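Long-range contact in phosphate-binding protein (Xanthomonas axonopodis pv. citri, PDB 5UB6), which probably serves as a periplasmic substrate-binding component of an ABC transporter for phosphate or phosphonate-like compounds, here holding pyrophosphate: residues Thr85-Leu90 and Val209-Glu214. Numbering follows the deposited sequence. Where two conformers were deposited one is given.
With POP (pyrophosphate 2-), chain C.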
loop_
_atom_site.group_PDB
_atom_site.type_symbol
_atom_site.label_atom_id
_atom_site.label_comp_id
_atom_site.label_asym_id
_atom_site.label_seq_id
_atom_site.Cartn_x
_atom_site.Cartn_y
_atom_site.Cartn_z
ATOM N N THR A 85 3.272 4.383 10.724
ATOM C CA THR A 85 2.698 3.140 11.213
ATOM C C THR A 85 3.673 2.050 10.923
ATOM O O THR A 85 4.264 2.002 9.843
ATOM C CB THR A 85 1.337 2.928 10.557
ATOM O OG1 THR A 85 0.555 4.116 10.765
ATOM C CG2 THR A 85 0.599 1.721 11.123
ATOM N N GLU A 86 3.867 1.207 11.928
ATOM C CA GLU A 86 4.764 0.072 11.887
ATOM C C GLU A 86 3.856 -1.149 11.915
ATOM O O GLU A 86 2.944 -1.199 12.729
ATOM C CB GLU A 86 5.662 0.113 13.130
ATOM C CG GLU A 86 6.470 -1.152 13.389
ATOM C CD GLU A 86 6.993 -1.242 14.826
ATOM O OE1 GLU A 86 7.757 -0.319 15.220
ATOM O OE2 GLU A 86 6.628 -2.213 15.546
ATOM N N ARG A 87 4.064 -2.104 11.013
ATOM C CA ARG A 87 3.219 -3.288 10.935
ATOM C C ARG A 87 4.094 -4.528 10.896
ATOM O O ARG A 87 5.144 -4.550 10.226
ATOM C CB ARG A 87 2.291 -3.267 9.693
ATOM C CG ARG A 87 1.702 -1.887 9.394
ATOM C CD ARG A 87 0.253 -1.821 8.982
ATOM N NE ARG A 87 0.046 -1.812 7.544
ATOM C CZ ARG A 87 -0.864 -1.079 6.872
ATOM N NH1 ARG A 87 -1.675 -0.213 7.459
ATOM N NH2 ARG A 87 -0.959 -1.222 5.566
ATOM N N GLY A 88 3.639 -5.565 11.578
ATOM C CA GLY A 88 4.410 -6.827 11.661
ATOM C C GLY A 88 5.783 -6.664 12.292
ATOM O O GLY A 88 6.703 -7.386 11.952
ATOM N N GLY A 89 5.924 -5.717 13.209
ATOM C CA GLY A 89 7.225 -5.415 13.790
ATOM C C GLY A 89 8.183 -4.648 12.869
ATOM O O GLY A 89 9.321 -4.432 13.228
ATOM N N LEU A 90 7.717 -4.182 11.713
ATOM C CA LEU A 90 8.552 -3.544 10.693
ATOM C C LEU A 90 8.083 -2.139 10.387
ATOM O O LEU A 90 6.900 -1.882 10.106
ATOM C CB LEU A 90 8.517 -4.351 9.399
ATOM C CG LEU A 90 8.949 -5.806 9.511
ATOM C CD1 LEU A 90 8.520 -6.525 8.260
ATOM C CD2 LEU A 90 10.450 -5.956 9.722
ATOM N N VAL A 209 11.046 1.793 1.765
ATOM C CA VAL A 209 10.263 2.961 2.132
ATOM C C VAL A 209 9.559 2.650 3.439
ATOM O O VAL A 209 9.475 1.485 3.831
ATOM C CB VAL A 209 9.252 3.404 1.037
ATOM C CG1 VAL A 209 9.986 3.753 -0.254
ATOM C CG2 VAL A 209 8.231 2.328 0.800
ATOM N N PRO A 210 9.056 3.691 4.123
ATOM C CA PRO A 210 8.275 3.397 5.315
ATOM C C PRO A 210 7.038 2.601 4.925
ATOM O O PRO A 210 6.441 2.864 3.886
ATOM C CB PRO A 210 7.920 4.771 5.875
ATOM C CG PRO A 210 8.845 5.726 5.195
ATOM C CD PRO A 210 9.046 5.125 3.826
ATOM N N ARG A 211 6.710 1.659 5.789
ATOM C CA ARG A 211 5.703 0.640 5.539
ATOM C C ARG A 211 4.286 1.221 5.374
ATOM O O ARG A 211 3.568 0.888 4.409
ATOM C CB ARG A 211 5.757 -0.362 6.707
ATOM C CG ARG A 211 4.763 -1.503 6.662
ATOM C CD ARG A 211 5.128 -2.536 5.624
ATOM N NE ARG A 211 4.146 -3.617 5.619
ATOM C CZ ARG A 211 3.027 -3.545 4.926
ATOM N NH1 ARG A 211 2.785 -2.459 4.223
ATOM N NH2 ARG A 211 2.150 -4.540 4.950
ATOM N N ALA A 212 3.891 2.104 6.282
ATOM C CA ALA A 212 2.508 2.640 6.306
ATOM C C ALA A 212 2.374 3.945 7.071
ATOM O O ALA A 212 3.265 4.370 7.859
ATOM C CB ALA A 212 1.550 1.592 6.879
ATOM N N VAL A 213 1.263 4.614 6.827
ATOM C CA VAL A 213 1.044 5.933 7.429
ATOM C C VAL A 213 -0.424 6.071 7.707
ATOM O O VAL A 213 -1.247 5.644 6.899
ATOM C CB VAL A 213 1.605 7.040 6.501
ATOM C CG1 VAL A 213 0.995 6.962 5.116
ATOM C CG2 VAL A 213 1.461 8.437 7.073
ATOM N N GLU A 214 -0.761 6.662 8.845
ATOM C CA GLU A 214 -2.111 7.119 9.093
ATOM C C GLU A 214 -2.330 8.478 8.452
ATOM O O GLU A 214 -1.528 9.399 8.629
ATOM C CB GLU A 214 -2.404 7.189 10.589
ATOM C CG GLU A 214 -2.089 5.906 11.349
ATOM C CD GLU A 214 -2.770 4.720 10.719
ATOM O OE1 GLU A 214 -4.060 4.677 10.728
ATOM O OE2 GLU A 214 -2.016 3.859 10.220
HETATM P P1 POP C . -0.750 -3.992 1.314
HETATM O O1 POP C . -1.899 -2.997 1.457
HETATM O O2 POP C . 0.003 -4.516 2.524
HETATM O O3 POP C . -1.035 -5.059 0.312
HETATM O O POP C . 0.431 -3.104 0.727
HETATM P P2 POP C . 0.651 -2.571 -0.758
HETATM O O4 POP C . 0.155 -1.100 -0.784
HETATM O O5 POP C . 2.133 -2.705 -0.893
HETATM O O6 POP C . -0.190 -3.371 -1.795
#
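Thr-85 and Ala-212 form an antiparallel hydrogen-bonded pair: Thr-85 N donates to Ala-212 O over 2.9 Å. Their side chains lie on one face of the sheet, Thr-85 CB and Ala-212 CB 3.9 Å apart. Beside them, Thr-85 OG1 gives its hydrogen to the anti lone pair of Glu-214 OE2 (2.6 Å). Glu-214 reaches back because its chain folds at chi2 (-53°); Ser-64 also bonds OE2, and Trp-62 bonds OE1, so both carboxylate oxygens are held.

Arg-87 can be followed outward from CB, which leads toward the opposite strand. Its CG meets Arg-211 CG at 4.1 Å; bends at chi2 and chi3 then lay the Arg-87 guanidinium over Ala-212, whose methyl CB sits beneath the centre of one face, 3.6 Å from Arg-87 CZ. NE, NH1 and NH2 of Arg-87 all border the same methyl, and the buried NE has no hydrogen-bond partner in the model.

In the conformer given here, one of two deposited, the Arg-211 guanidinium takes Arg-87 NE over one face, offset toward the rim, the two planes 84° apart. In this pose Arg-211 NH2 donates to pyrophosphate O2 (3.2 Å), near the guanidinium plane. Thr-66, Ser-123, Thr-124, Ser-125 and Lys-164 supply further bonds to the ligand. The residue just before the paired Ala-212 thus turns its guanidinium to the anion, consistent with the ligand-binding cleft of a periplasmic binding protein.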